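Local coordinates for protein metagenomic carboxyl esterase MGS0156 (Uncultured organism, PDB 5D8M) that probably hydrolyses carboxylic ester bonds, as expected of a carboxyl esterase with a probable alpha/beta-hydrolase fold, at residues A[200-208]-A[216-224]; A[132-143]-A[163-174]. All coordinates share one frame; numbering follows the deposited sequence.

Interaction 2 is the buried contact. It packs helix 132-143 against helix 159-170 and the start of helix 172-177 beside a parallel sheet consistent with the alpha/beta-hydrolase fold and buries 694 Å². Interaction 1 lies at the surface, in the connection between strands 178-184 and 244-248, and buries 418 Å². Their chemistry differs accordingly: interaction 2 combines ring stacking, aliphatic packing and bonds between side chains, whereas interaction 1 depends on one carboxylate, backbone groups, a bridging water and a small apolar patch. The contacts share no helix, but meet where Ser224 OG lies 3.0 Å from Ser132 N, a probable hydrogen bond joining the end of segment 216-224 to the start of helix 132-143.

Interaction 1. Residues A[200-208]-A[216-224]; sequences GLLRFAESM and GEGTEALDS
Glu206 sets CG anti to its carbonyl carbon (chi1 -76°) and then bends sharply at chi2 (-93°), which lays its carboxylate against the first turn of helix 220-223. The two short helices and the loop between them belong to the connection between strands 178-184 and 244-248 of an apparent alpha/beta-hydrolase fold, and Cys213, in that loop, is disulfide-bonded to Cys99. The polar grip is made by OE2 of Glu206, which takes the N-H of Ala221 at 3.0 Å on its syn lone pair, the N-H...O angle being a moderate 139°. An acidic group near the start of a helix would probably interact favourably with its dipole. Arg129 packs on Glu206 and also bonds the carbonyls of Ala205 and Met208, so it is likely to offset some of the negative charge.

The other carboxylate oxygen, Glu206 OE1, lies 3.3 Å from CA of Gly216, where a CB would collide with it. The backbone closes the same end, Gly216 N donating to Glu206 O at 3.0 Å. With an alanine here the Ala221 N-H would probably be left without the carboxylate that takes it, and a gap would open beside Gly216 and Gly218.

Farther along, Thr219 places its methyl rather than its hydroxyl against helix 199-207: CG2 touches Leu202 CB at 3.8 Å, and Arg203 CG lies equally near it. The hydroxyl OG1 instead donates to Asp223 OD1 at 2.7 Å, from above the carboxylate plane. Leu202 CD2 meets Leu222 CG at 4.0 Å, the two side chains slanting across each other, and Leu95 packs on Leu222. At the Arg203 side, one water donates to both Arg203 O and Gly218 O, at 2.8 Å each.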
loop_
_atom_site.group_PDB
_atom_site.type_symbol
_atom_site.label_atom_id
_atom_site.label_comp_id
_atom_site.label_asym_id
_atom_site.label_seq_id
_atom_site.Cartn_x
_atom_site.Cartn_y
_atom_site.Cartn_z
ATOM N N GLY A 200 14.081 -23.112 1.454
ATOM C CA GLY A 200 15.463 -22.939 1.872
ATOM C C GLY A 200 15.923 -21.505 1.688
ATOM O O GLY A 200 16.481 -20.890 2.601
ATOM N N LEU A 201 15.668 -20.971 0.498
ATOM C CA LEU A 201 16.002 -19.593 0.172
ATOM C C LEU A 201 15.256 -18.612 1.067
ATOM O O LEU A 201 15.843 -17.666 1.584
ATOM C CB LEU A 201 15.684 -19.311 -1.291
ATOM C CG LEU A 201 16.091 -17.954 -1.859
ATOM C CD1 LEU A 201 17.590 -17.758 -1.702
ATOM C CD2 LEU A 201 15.694 -17.881 -3.340
ATOM N N LEU A 202 13.960 -18.843 1.243
ATOM C CA LEU A 202 13.158 -17.995 2.118
ATOM C C LEU A 202 13.637 -18.088 3.579
ATOM O O LEU A 202 13.705 -17.080 4.281
ATOM C CB LEU A 202 11.679 -18.371 1.998
ATOM C CG LEU A 202 11.114 -18.267 0.569
ATOM C CD1 LEU A 202 9.643 -18.710 0.476
ATOM C CD2 LEU A 202 11.296 -16.851 0.009
ATOM N N ARG A 203 13.995 -19.291 4.025
ATOM C CA ARG A 203 14.444 -19.491 5.407
ATOM C C ARG A 203 15.770 -18.796 5.696
ATOM O O ARG A 203 15.964 -18.231 6.778
ATOM C CB ARG A 203 14.580 -20.979 5.729
ATOM C CG ARG A 203 13.268 -21.674 6.024
ATOM C CD ARG A 203 13.499 -23.124 6.421
ATOM N NE ARG A 203 12.244 -23.878 6.456
ATOM C CZ ARG A 203 12.141 -25.142 6.858
ATOM N NH1 ARG A 203 10.957 -25.748 6.853
ATOM N NH2 ARG A 203 13.222 -25.802 7.268
ATOM N N PHE A 204 16.689 -18.863 4.737
ATOM C CA PHE A 204 17.965 -18.181 4.873
ATOM C C PHE A 204 17.774 -16.656 4.914
ATOM O O PHE A 204 18.411 -15.957 5.700
ATOM C CB PHE A 204 18.893 -18.580 3.727
ATOM C CG PHE A 204 19.717 -17.448 3.198
ATOM C CD1 PHE A 204 20.822 -16.990 3.903
ATOM C CD2 PHE A 204 19.389 -16.839 1.992
ATOM C CE1 PHE A 204 21.577 -15.940 3.423
ATOM C CE2 PHE A 204 20.150 -15.786 1.498
ATOM C CZ PHE A 204 21.242 -15.336 2.217
ATOM N N ALA A 205 16.889 -16.143 4.066
ATOM C CA ALA A 205 16.614 -14.716 4.023
ATOM C C ALA A 205 15.997 -14.252 5.343
ATOM O O ALA A 205 16.263 -13.150 5.822
ATOM C CB ALA A 205 15.684 -14.389 2.861
ATOM N N GLU A 206 15.155 -15.103 5.915
ATOM C CA GLU A 206 14.490 -14.777 7.170
ATOM C C GLU A 206 15.478 -14.653 8.323
ATOM O O GLU A 206 15.325 -13.790 9.174
ATOM C CB GLU A 206 13.441 -15.836 7.500
ATOM C CG GLU A 206 12.171 -15.711 6.677
ATOM C CD GLU A 206 11.111 -14.868 7.361
ATOM O OE1 GLU A 206 11.440 -14.201 8.376
ATOM O OE2 GLU A 206 9.952 -14.898 6.887
ATOM N N SER A 207 16.506 -15.495 8.327
ATOM C CA SER A 207 17.330 -15.676 9.512
ATOM C C SER A 207 18.722 -15.043 9.447
ATOM O O SER A 207 19.453 -15.045 10.444
ATOM C CB SER A 207 17.471 -17.168 9.800
ATOM O OG SER A 207 17.988 -17.853 8.672
HETATM N N MSE A 208 19.105 -14.508 8.293
HETATM C CA MSE A 208 20.457 -13.975 8.185
HETATM C C MSE A 208 20.585 -12.668 8.969
HETATM O O MSE A 208 19.671 -11.844 8.973
HETATM C CB MSE A 208 20.855 -13.776 6.720
HETATM C CG MSE A 208 19.990 -12.803 5.959
HETATM SE SE MSE A 208 20.809 -12.352 4.256
HETATM C CE MSE A 208 22.518 -11.735 4.962
ATOM N N GLY A 216 13.326 -13.200 11.348
ATOM C CA GLY A 216 12.070 -13.873 11.605
ATOM C C GLY A 216 12.290 -15.332 11.964
ATOM O O GLY A 216 13.420 -15.836 11.923
ATOM N N GLU A 217 11.201 -16.002 12.326
ATOM C CA GLU A 217 11.192 -17.444 12.534
ATOM C C GLU A 217 10.624 -18.145 11.302
ATOM O O GLU A 217 9.657 -17.667 10.695
ATOM C CB GLU A 217 10.372 -17.813 13.771
ATOM C CG GLU A 217 10.936 -17.262 15.070
ATOM C CD GLU A 217 10.146 -17.706 16.288
ATOM O OE1 GLU A 217 9.059 -18.309 16.115
ATOM O OE2 GLU A 217 10.615 -17.456 17.422
ATOM N N GLY A 218 11.222 -19.278 10.947
ATOM C CA GLY A 218 10.772 -20.052 9.805
ATOM C C GLY A 218 10.641 -19.193 8.565
ATOM O O GLY A 218 11.614 -18.591 8.116
ATOM N N THR A 219 9.428 -19.130 8.020
ATOM C CA THR A 219 9.133 -18.227 6.920
ATOM C C THR A 219 7.909 -17.371 7.253
ATOM O O THR A 219 7.073 -17.128 6.386
ATOM C CB THR A 219 8.869 -18.986 5.609
ATOM O OG1 THR A 219 7.752 -19.869 5.792
ATOM C CG2 THR A 219 10.105 -19.795 5.193
ATOM N N GLU A 220 7.820 -16.908 8.499
ATOM C CA GLU A 220 6.627 -16.204 8.998
ATOM C C GLU A 220 6.179 -15.014 8.130
ATOM O O GLU A 220 4.984 -14.835 7.861
ATOM C CB GLU A 220 6.855 -15.736 10.450
ATOM C CG GLU A 220 8.051 -14.783 10.689
ATOM C CD GLU A 220 8.170 -14.327 12.167
ATOM O OE1 GLU A 220 9.073 -14.814 12.882
ATOM O OE2 GLU A 220 7.367 -13.476 12.614
ATOM N N ALA A 221 7.127 -14.209 7.683
ATOM C CA ALA A 221 6.812 -13.033 6.873
ATOM C C ALA A 221 6.192 -13.418 5.513
ATOM O O ALA A 221 5.165 -12.857 5.091
ATOM C CB ALA A 221 8.073 -12.197 6.663
ATOM N N LEU A 222 6.812 -14.387 4.842
ATOM C CA LEU A 222 6.303 -14.858 3.549
ATOM C C LEU A 222 5.017 -15.658 3.687
ATOM O O LEU A 222 4.157 -15.589 2.815
ATOM C CB LEU A 222 7.348 -15.710 2.810
ATOM C CG LEU A 222 8.414 -14.923 2.042
ATOM C CD1 LEU A 222 7.806 -13.769 1.253
ATOM C CD2 LEU A 222 9.455 -14.403 3.022
ATOM N N ASP A 223 4.867 -16.416 4.772
ATOM C CA ASP A 223 3.606 -17.127 5.021
ATOM C C ASP A 223 2.418 -16.167 5.001
ATOM O O ASP A 223 1.314 -16.508 4.566
ATOM C CB ASP A 223 3.634 -17.837 6.370
ATOM C CG ASP A 223 4.625 -18.978 6.415
ATOM O OD1 ASP A 223 5.110 -19.410 5.350
ATOM O OD2 ASP A 223 4.928 -19.434 7.537
ATOM N N SER A 224 2.659 -14.958 5.482
ATOM C CA SER A 224 1.612 -13.960 5.571
ATOM C C SER A 224 1.227 -13.428 4.198
ATOM O O SER A 224 0.176 -12.809 4.049
ATOM C CB SER A 224 2.052 -12.803 6.475
ATOM O OG SER A 224 2.175 -13.237 7.804
HETATM O O HOH W 1 14.306 -19.152 8.846
#

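Interaction 2. Residues A[132-143]-A[163-174]; sequences SARNAAIIHEVV and DVLEALVSYPDL
His140 overlaps the ring of Tyr171, in the turn before helix 172-177, which carries Asp173 and Leu174; the rings form an offset stack with centroids 3.9 Å apart and planes 10° from parallel. CG of His140 is trans to the backbone N (chi1 -176°), which carries the imidazole out over the tyrosine face, ND1 lying toward the rim of that ring; each CB also makes a CH-pi contact with the partner's ring. A bond also helps to fix the imidazole's rotation: NE2 donates to Asp173 OD2 at 2.8 Å, nearly straight and in the ring plane, while the carboxylate stands almost perpendicular to the imidazole. A water joins Tyr171 OH to Ala133 O.

The axes of segments 132-143 and 163-170 approach to 8.0 Å and cross at -71°, a closeness allowed by small residues at the crossing, where Ala136 CB meets Ala167 CB at 3.7 Å. Facing the start of helix 132-143, buried Asp163 of helix 159-170 uses its two oxygens on different residues there. OD1 of Asp163 accepts from Ser132 OG at 2.9 Å, nearly along its C-O axis, and also forms a salt bridge with Lys159; Asn135 ND2 reaches Asp163 OD2 at 3.0 Å from above the carboxylate plane, while Asn135 OD1 is held by Gly127 N. Toward the other end, Val143 CG1 packs on Leu174 CD1 at 3.6 Å.

In this probable alpha/beta-hydrolase fold, Ile139, Val143 and Val164 rest together on Phe154 of strand 151-157, and Glu166 makes a salt bridge to Arg230, tying the crossing to helix 227-236.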
loop_
_atom_site.group_PDB
_atom_site.type_symbol
_atom_site.label_atom_id
_atom_site.label_comp_id
_atom_site.label_asym_id
_atom_site.label_seq_id
_atom_site.Cartn_x
_atom_site.Cartn_y
_atom_site.Cartn_z
ATOM N N SER A 132 2.443 -11.236 10.018
ATOM C CA SER A 132 1.404 -10.237 10.241
ATOM C C SER A 132 0.870 -10.197 11.686
ATOM O O SER A 132 0.578 -9.126 12.181
ATOM C CB SER A 132 0.251 -10.475 9.275
ATOM O OG SER A 132 0.636 -10.061 7.980
ATOM N N ALA A 133 0.749 -11.346 12.358
ATOM C CA ALA A 133 0.261 -11.342 13.733
ATOM C C ALA A 133 1.197 -10.575 14.669
ATOM O O ALA A 133 0.750 -9.789 15.519
ATOM C CB ALA A 133 0.064 -12.765 14.246
ATOM N N ARG A 134 2.494 -10.815 14.525
ATOM C CA ARG A 134 3.465 -10.122 15.344
ATOM C C ARG A 134 3.453 -8.596 15.064
ATOM O O ARG A 134 3.527 -7.780 15.992
ATOM C CB ARG A 134 4.855 -10.711 15.115
ATOM C CG ARG A 134 5.880 -10.152 16.086
ATOM C CD ARG A 134 7.173 -10.939 16.060
ATOM N NE ARG A 134 8.046 -10.590 17.184
ATOM C CZ ARG A 134 9.222 -11.170 17.406
ATOM N NH1 ARG A 134 9.664 -12.103 16.571
ATOM N NH2 ARG A 134 9.957 -10.818 18.453
ATOM N N ASN A 135 3.321 -8.214 13.797
ATOM C CA ASN A 135 3.293 -6.791 13.444
ATOM C C ASN A 135 1.985 -6.122 13.838
ATOM O O ASN A 135 1.969 -4.944 14.183
ATOM C CB ASN A 135 3.545 -6.603 11.947
ATOM C CG ASN A 135 5.007 -6.739 11.601
ATOM O OD1 ASN A 135 5.854 -6.755 12.483
ATOM N ND2 ASN A 135 5.314 -6.809 10.319
ATOM N N ALA A 136 0.894 -6.874 13.771
ATOM C CA ALA A 136 -0.411 -6.388 14.218
ATOM C C ALA A 136 -0.366 -5.965 15.687
ATOM O O ALA A 136 -0.989 -4.975 16.071
ATOM C CB ALA A 136 -1.477 -7.458 14.007
ATOM N N ALA A 137 0.356 -6.716 16.516
ATOM C CA ALA A 137 0.456 -6.342 17.921
ATOM C C ALA A 137 1.262 -5.046 18.097
ATOM O O ALA A 137 0.961 -4.223 18.967
ATOM C CB ALA A 137 1.061 -7.486 18.742
ATOM N N ILE A 138 2.292 -4.869 17.276
ATOM C CA ILE A 138 3.083 -3.642 17.291
ATOM C C ILE A 138 2.196 -2.433 16.976
ATOM O O ILE A 138 2.232 -1.408 17.673
ATOM C CB ILE A 138 4.258 -3.738 16.276
ATOM C CG1 ILE A 138 5.279 -4.740 16.807
ATOM C CG2 ILE A 138 4.887 -2.352 16.019
ATOM C CD1 ILE A 138 6.397 -5.139 15.801
ATOM N N ILE A 139 1.385 -2.585 15.935
ATOM C CA ILE A 139 0.503 -1.525 15.474
ATOM C C ILE A 139 -0.524 -1.184 16.553
ATOM O O ILE A 139 -0.749 -0.006 16.882
ATOM C CB ILE A 139 -0.188 -1.941 14.163
ATOM C CG1 ILE A 139 0.866 -2.088 13.054
ATOM C CG2 ILE A 139 -1.235 -0.922 13.775
ATOM C CD1 ILE A 139 0.366 -2.881 11.843
ATOM N N HIS A 140 -1.121 -2.222 17.121
ATOM C CA HIS A 140 -2.023 -2.075 18.251
ATOM C C HIS A 140 -1.410 -1.233 19.389
ATOM O O HIS A 140 -2.060 -0.335 19.930
ATOM C CB HIS A 140 -2.406 -3.459 18.777
ATOM C CG HIS A 140 -3.411 -3.430 19.877
ATOM N ND1 HIS A 140 -3.348 -4.282 20.958
ATOM C CD2 HIS A 140 -4.522 -2.673 20.056
ATOM C CE1 HIS A 140 -4.375 -4.048 21.758
ATOM N NE2 HIS A 140 -5.100 -3.073 21.235
ATOM N N GLU A 141 -0.162 -1.509 19.754
ATOM C CA GLU A 141 0.453 -0.774 20.865
ATOM C C GLU A 141 0.772 0.686 20.499
ATOM O O GLU A 141 0.684 1.587 21.336
ATOM C CB GLU A 141 1.734 -1.468 21.339
ATOM C CG GLU A 141 1.540 -2.875 21.854
ATOM C CD GLU A 141 0.581 -2.951 23.032
ATOM O OE1 GLU A 141 -0.137 -3.965 23.129
ATOM O OE2 GLU A 141 0.550 -2.014 23.866
ATOM N N VAL A 142 1.165 0.917 19.258
ATOM C CA VAL A 142 1.482 2.269 18.812
ATOM C C VAL A 142 0.231 3.157 18.843
ATOM O O VAL A 142 0.232 4.225 19.436
ATOM C CB VAL A 142 2.079 2.287 17.371
ATOM C CG1 VAL A 142 2.084 3.725 16.811
ATOM C CG2 VAL A 142 3.494 1.712 17.371
ATOM N N VAL A 143 -0.832 2.701 18.197
ATOM C CA VAL A 143 -2.042 3.505 18.085
ATOM C C VAL A 143 -2.655 3.799 19.455
ATOM O O VAL A 143 -3.151 4.915 19.693
ATOM C CB VAL A 143 -3.042 2.819 17.162
ATOM C CG1 VAL A 143 -4.370 3.579 17.143
ATOM C CG2 VAL A 143 -2.459 2.764 15.779
ATOM N N ASP A 163 -0.926 -6.406 7.603
ATOM C CA ASP A 163 -0.572 -6.227 9.012
ATOM C C ASP A 163 -1.713 -5.443 9.715
ATOM O O ASP A 163 -2.181 -5.826 10.778
ATOM C CB ASP A 163 0.758 -5.468 9.173
ATOM C CG ASP A 163 1.997 -6.284 8.768
ATOM O OD1 ASP A 163 1.913 -7.521 8.519
ATOM O OD2 ASP A 163 3.088 -5.654 8.715
ATOM N N VAL A 164 -2.186 -4.360 9.095
ATOM C CA VAL A 164 -3.235 -3.531 9.703
ATOM C C VAL A 164 -4.595 -4.242 9.710
ATOM O O VAL A 164 -5.292 -4.228 10.728
ATOM C CB VAL A 164 -3.350 -2.152 8.987
ATOM C CG1 VAL A 164 -4.613 -1.402 9.410
ATOM C CG2 VAL A 164 -2.125 -1.282 9.314
ATOM N N LEU A 165 -4.969 -4.893 8.605
ATOM C CA LEU A 165 -6.247 -5.619 8.578
ATOM C C LEU A 165 -6.282 -6.724 9.645
ATOM O O LEU A 165 -7.303 -6.927 10.305
ATOM C CB LEU A 165 -6.506 -6.230 7.187
ATOM C CG LEU A 165 -6.774 -5.240 6.043
ATOM C CD1 LEU A 165 -7.224 -5.951 4.730
ATOM C CD2 LEU A 165 -7.785 -4.150 6.463
ATOM N N GLU A 166 -5.180 -7.445 9.810
ATOM C CA GLU A 166 -5.149 -8.473 10.838
ATOM C C GLU A 166 -5.283 -7.845 12.224
ATOM O O GLU A 166 -5.925 -8.409 13.104
ATOM C CB GLU A 166 -3.866 -9.311 10.739
ATOM C CG GLU A 166 -3.804 -10.099 9.402
ATOM C CD GLU A 166 -3.065 -11.444 9.467
ATOM O OE1 GLU A 166 -2.534 -11.832 10.539
ATOM O OE2 GLU A 166 -3.028 -12.124 8.416
ATOM N N ALA A 167 -4.684 -6.673 12.407
ATOM C CA ALA A 167 -4.812 -5.954 13.678
ATOM C C ALA A 167 -6.278 -5.563 13.937
ATOM O O ALA A 167 -6.806 -5.758 15.030
ATOM C CB ALA A 167 -3.909 -4.720 13.674
ATOM N N LEU A 168 -6.945 -5.032 12.921
ATOM C CA LEU A 168 -8.349 -4.588 13.077
ATOM C C LEU A 168 -9.262 -5.755 13.420
ATOM O O LEU A 168 -10.190 -5.633 14.196
ATOM C CB LEU A 168 -8.828 -3.894 11.795
ATOM C CG LEU A 168 -8.112 -2.562 11.563
ATOM C CD1 LEU A 168 -8.523 -1.968 10.255
ATOM C CD2 LEU A 168 -8.470 -1.599 12.695
ATOM N N VAL A 169 -8.969 -6.908 12.844
ATOM C CA VAL A 169 -9.720 -8.108 13.141
ATOM C C VAL A 169 -9.403 -8.659 14.525
ATOM O O VAL A 169 -10.279 -9.187 15.202
ATOM C CB VAL A 169 -9.455 -9.194 12.075
ATOM C CG1 VAL A 169 -10.015 -10.539 12.526
ATOM C CG2 VAL A 169 -10.085 -8.775 10.746
ATOM N N SER A 170 -8.152 -8.543 14.956
ATOM C CA SER A 170 -7.735 -9.100 16.249
ATOM C C SER A 170 -8.082 -8.224 17.450
ATOM O O SER A 170 -8.319 -8.732 18.547
ATOM C CB SER A 170 -6.226 -9.348 16.255
ATOM O OG SER A 170 -5.903 -10.356 15.321
ATOM N N TYR A 171 -8.090 -6.910 17.255
ATOM C CA TYR A 171 -8.250 -5.996 18.387
ATOM C C TYR A 171 -9.440 -5.082 18.187
ATOM O O TYR A 171 -9.322 -4.055 17.551
ATOM C CB TYR A 171 -6.964 -5.177 18.574
ATOM C CG TYR A 171 -5.723 -6.043 18.658
ATOM C CD1 TYR A 171 -5.446 -6.770 19.812
ATOM C CD2 TYR A 171 -4.826 -6.128 17.605
ATOM C CE1 TYR A 171 -4.316 -7.563 19.911
ATOM C CE2 TYR A 171 -3.690 -6.929 17.688
ATOM C CZ TYR A 171 -3.437 -7.642 18.844
ATOM O OH TYR A 171 -2.312 -8.436 18.947
ATOM N N PRO A 172 -10.607 -5.465 18.724
ATOM C CA PRO A 172 -11.798 -4.610 18.627
ATOM C C PRO A 172 -11.565 -3.184 19.131
ATOM O O PRO A 172 -12.179 -2.255 18.628
ATOM C CB PRO A 172 -12.819 -5.326 19.518
ATOM C CG PRO A 172 -12.390 -6.750 19.502
ATOM C CD PRO A 172 -10.886 -6.744 19.400
ATOM N N ASP A 173 -10.700 -3.002 20.117
ATOM C CA ASP A 173 -10.443 -1.652 20.596
ATOM C C ASP A 173 -9.693 -0.814 19.547
ATOM O O ASP A 173 -9.917 0.393 19.444
ATOM C CB ASP A 173 -9.675 -1.682 21.917
ATOM C CG ASP A 173 -8.397 -2.502 21.842
ATOM O OD1 ASP A 173 -8.357 -3.508 21.101
ATOM O OD2 ASP A 173 -7.430 -2.150 22.549
ATOM N N LEU A 174 -8.813 -1.442 18.763
ATOM C CA LEU A 174 -8.179 -0.725 17.662
ATOM C C LEU A 174 -9.216 -0.391 16.580
ATOM O O LEU A 174 -9.238 0.710 16.034
ATOM C CB LEU A 174 -7.033 -1.545 17.066
ATOM C CG LEU A 174 -6.419 -0.926 15.822
ATOM C CD1 LEU A 174 -5.808 0.428 16.200
ATOM C CD2 LEU A 174 -5.368 -1.841 15.207
HETATM O O HOH W 2 -1.463 -10.163 16.829
#